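Local coordinates for type II secretion system protein L (PDB 6GHU), which serves as an inner-membrane component of the type II secretion system, linking the cytoplasmic energy-providing protein to the rest of the machinery that secretes proteases and toxins, at residues R47-L52 and L57-G62. Residues are numbered along the deposited sequence; the frame is centred on the assembly and turned at random.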
loop_
_atom_site.group_PDB
_atom_site.type_symbol
_atom_site.label_atom_id
_atom_site.label_comp_id
_atom_site.label_asym_id
_atom_site.label_seq_id
_atom_site.Cartn_x
_atom_site.Cartn_y
_atom_site.Cartn_z
ATOM N N ARG A 47 8.593 18.580 -0.983
ATOM C CA ARG A 47 8.933 18.144 -2.330
ATOM C C ARG A 47 8.173 16.875 -2.688
ATOM O O ARG A 47 7.645 16.749 -3.796
ATOM C CB ARG A 47 10.440 17.925 -2.444
ATOM C CG ARG A 47 10.916 17.650 -3.861
ATOM C CD ARG A 47 12.424 17.731 -3.957
ATOM N NE ARG A 47 13.074 16.649 -3.224
ATOM C CZ ARG A 47 14.308 16.705 -2.735
ATOM N NH1 ARG A 47 15.041 17.801 -2.884
ATOM N NH2 ARG A 47 14.811 15.666 -2.081
ATOM N N LEU A 48 8.099 15.930 -1.752
ATOM C CA LEU A 48 7.343 14.705 -1.979
ATOM C C LEU A 48 5.864 14.995 -2.222
ATOM O O LEU A 48 5.246 14.394 -3.108
ATOM C CB LEU A 48 7.514 13.765 -0.787
ATOM C CG LEU A 48 6.606 12.532 -0.800
ATOM C CD1 LEU A 48 6.810 11.742 -2.080
ATOM C CD2 LEU A 48 6.872 11.664 0.406
ATOM N N ARG A 49 5.269 15.893 -1.436
ATOM C CA ARG A 49 3.881 16.269 -1.684
ATOM C C ARG A 49 3.730 16.828 -3.091
ATOM O O ARG A 49 2.810 16.454 -3.828
ATOM C CB ARG A 49 3.411 17.295 -0.654
ATOM C CG ARG A 49 1.933 17.669 -0.769
ATOM C CD ARG A 49 1.683 19.122 -0.386
ATOM N NE ARG A 49 2.445 20.042 -1.230
ATOM C CZ ARG A 49 2.115 20.379 -2.474
ATOM N NH1 ARG A 49 1.030 19.875 -3.044
ATOM N NH2 ARG A 49 2.878 21.221 -3.157
ATOM N N SER A 50 4.634 17.732 -3.474
ATOM C CA SER A 50 4.585 18.341 -4.798
ATOM C C SER A 50 4.711 17.292 -5.895
ATOM O O SER A 50 4.004 17.357 -6.906
ATOM C CB SER A 50 5.699 19.384 -4.929
ATOM O OG SER A 50 5.584 20.097 -6.145
ATOM N N ARG A 51 5.596 16.311 -5.707
ATOM C CA ARG A 51 5.777 15.267 -6.712
ATOM C C ARG A 51 4.541 14.380 -6.827
ATOM O O ARG A 51 4.156 13.981 -7.933
ATOM C CB ARG A 51 6.999 14.415 -6.369
ATOM C CG ARG A 51 8.332 15.148 -6.423
ATOM C CD ARG A 51 8.577 15.770 -7.771
ATOM N NE ARG A 51 9.951 16.257 -7.912
ATOM C CZ ARG A 51 10.367 17.470 -7.556
ATOM N NH1 ARG A 51 9.524 18.345 -7.020
ATOM N NH2 ARG A 51 11.638 17.808 -7.735
ATOM N N LEU A 52 3.925 14.034 -5.696
ATOM C CA LEU A 52 2.711 13.225 -5.736
ATOM C C LEU A 52 1.593 13.966 -6.454
ATOM O O LEU A 52 0.874 13.385 -7.273
ATOM C CB LEU A 52 2.279 12.856 -4.321
ATOM C CG LEU A 52 3.210 11.894 -3.588
ATOM C CD1 LEU A 52 2.901 11.905 -2.113
ATOM C CD2 LEU A 52 3.075 10.489 -4.164
ATOM N N LEU A 57 -1.933 12.691 -8.394
ATOM C CA LEU A 57 -2.577 12.177 -7.196
ATOM C C LEU A 57 -3.100 13.318 -6.337
ATOM O O LEU A 57 -2.458 14.367 -6.210
ATOM C CB LEU A 57 -1.603 11.331 -6.377
ATOM C CG LEU A 57 -1.035 10.092 -7.066
ATOM C CD1 LEU A 57 -0.004 9.438 -6.169
ATOM C CD2 LEU A 57 -2.145 9.118 -7.407
ATOM N N ALA A 58 -4.279 13.108 -5.762
ATOM C CA ALA A 58 -4.760 13.981 -4.704
ATOM C C ALA A 58 -3.994 13.664 -3.431
ATOM O O ALA A 58 -3.896 12.502 -3.026
ATOM C CB ALA A 58 -6.258 13.791 -4.488
ATOM N N VAL A 59 -3.434 14.690 -2.811
ATOM C CA VAL A 59 -2.514 14.504 -1.701
ATOM C C VAL A 59 -2.744 15.610 -0.685
ATOM O O VAL A 59 -2.987 16.767 -1.043
ATOM C CB VAL A 59 -1.047 14.492 -2.184
ATOM C CG1 VAL A 59 -0.676 15.829 -2.813
ATOM C CG2 VAL A 59 -0.109 14.163 -1.034
ATOM N N GLN A 60 -2.681 15.243 0.585
ATOM C CA GLN A 60 -2.718 16.190 1.686
ATOM C C GLN A 60 -1.589 15.823 2.633
ATOM O O GLN A 60 -1.431 14.651 2.990
ATOM C CB GLN A 60 -4.075 16.162 2.398
ATOM C CG GLN A 60 -5.237 16.595 1.514
ATOM C CD GLN A 60 -5.092 18.027 1.007
ATOM O OE1 GLN A 60 -5.100 18.277 -0.201
ATOM N NE2 GLN A 60 -4.965 18.970 1.931
ATOM N N LEU A 61 -0.778 16.811 2.994
ATOM C CA LEU A 61 0.336 16.608 3.908
ATOM C C LEU A 61 -0.050 17.172 5.269
ATOM O O LEU A 61 -0.297 18.375 5.402
ATOM C CB LEU A 61 1.609 17.269 3.380
ATOM C CG LEU A 61 2.828 17.206 4.303
ATOM C CD1 LEU A 61 3.227 15.767 4.544
ATOM C CD2 LEU A 61 3.995 17.993 3.721
ATOM N N GLY A 62 -0.118 16.302 6.264
ATOM C CA GLY A 62 -0.462 16.716 7.601
ATOM C C GLY A 62 0.644 17.537 8.227
ATOM O O GLY A 62 1.719 17.748 7.663
HETATM O O HOH W 1 -1.409 19.303 -1.737
#
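Val59 meets helix 42-54 with both methyls: CG1 lies 3.8 Å from CG of Arg49, while CG2 packs 3.9 Å from CD1 of Leu52. Its chi1 of 63° sets CG1 between the backbone N and the carbonyl carbon, and CG2 is thereby turned to Leu52; the valine crosses both helix side chains at about a right angle. The other branch of Leu52, CD2, reaches CD1 of Leu57 at 3.8 Å, so this leucine spans two residues of 57-62. Beside this apolar pair, Leu57 N donates to Leu52 O at 3.1 Å; the N-H...O angle is 151°, and the donor is tilted 21° from the carbonyl plane. Ser55 OG also bonds Leu52 O, giving this carbonyl two partners at the turn from helix to strand.

Arg49 contributes mainly its aliphatic part, CG and CD each standing 4.2 Å from CB of Leu61. Bends at chi2 and chi3 redirect the guanidinium, and Arg49 NH1 gives a 2.8 Å hydrogen bond to a water that in turn donates to Val59 O, 3.1 Å away. Glu46 pairs with NH2 in a salt bridge and so helps position the group.

Around this first shell, Leu75 of strand 70-77 touches Leu52, Val59 and Leu61, and Val12 of helix 3-14 touches Leu52. The axes of 47-52 and 59-61 come within 8.5 Å and run nearly antiparallel, as the helix packs on the strand that follows it, outermost in this chain's sheet, in the ferredoxin-like fold. Chemically, the contact combines an apolar interior with a water-bridged, charged margin: Arg49 can pack its methylenes against Val59 and Leu61 while the water and Glu46 probably offset lost solvent around its charged end.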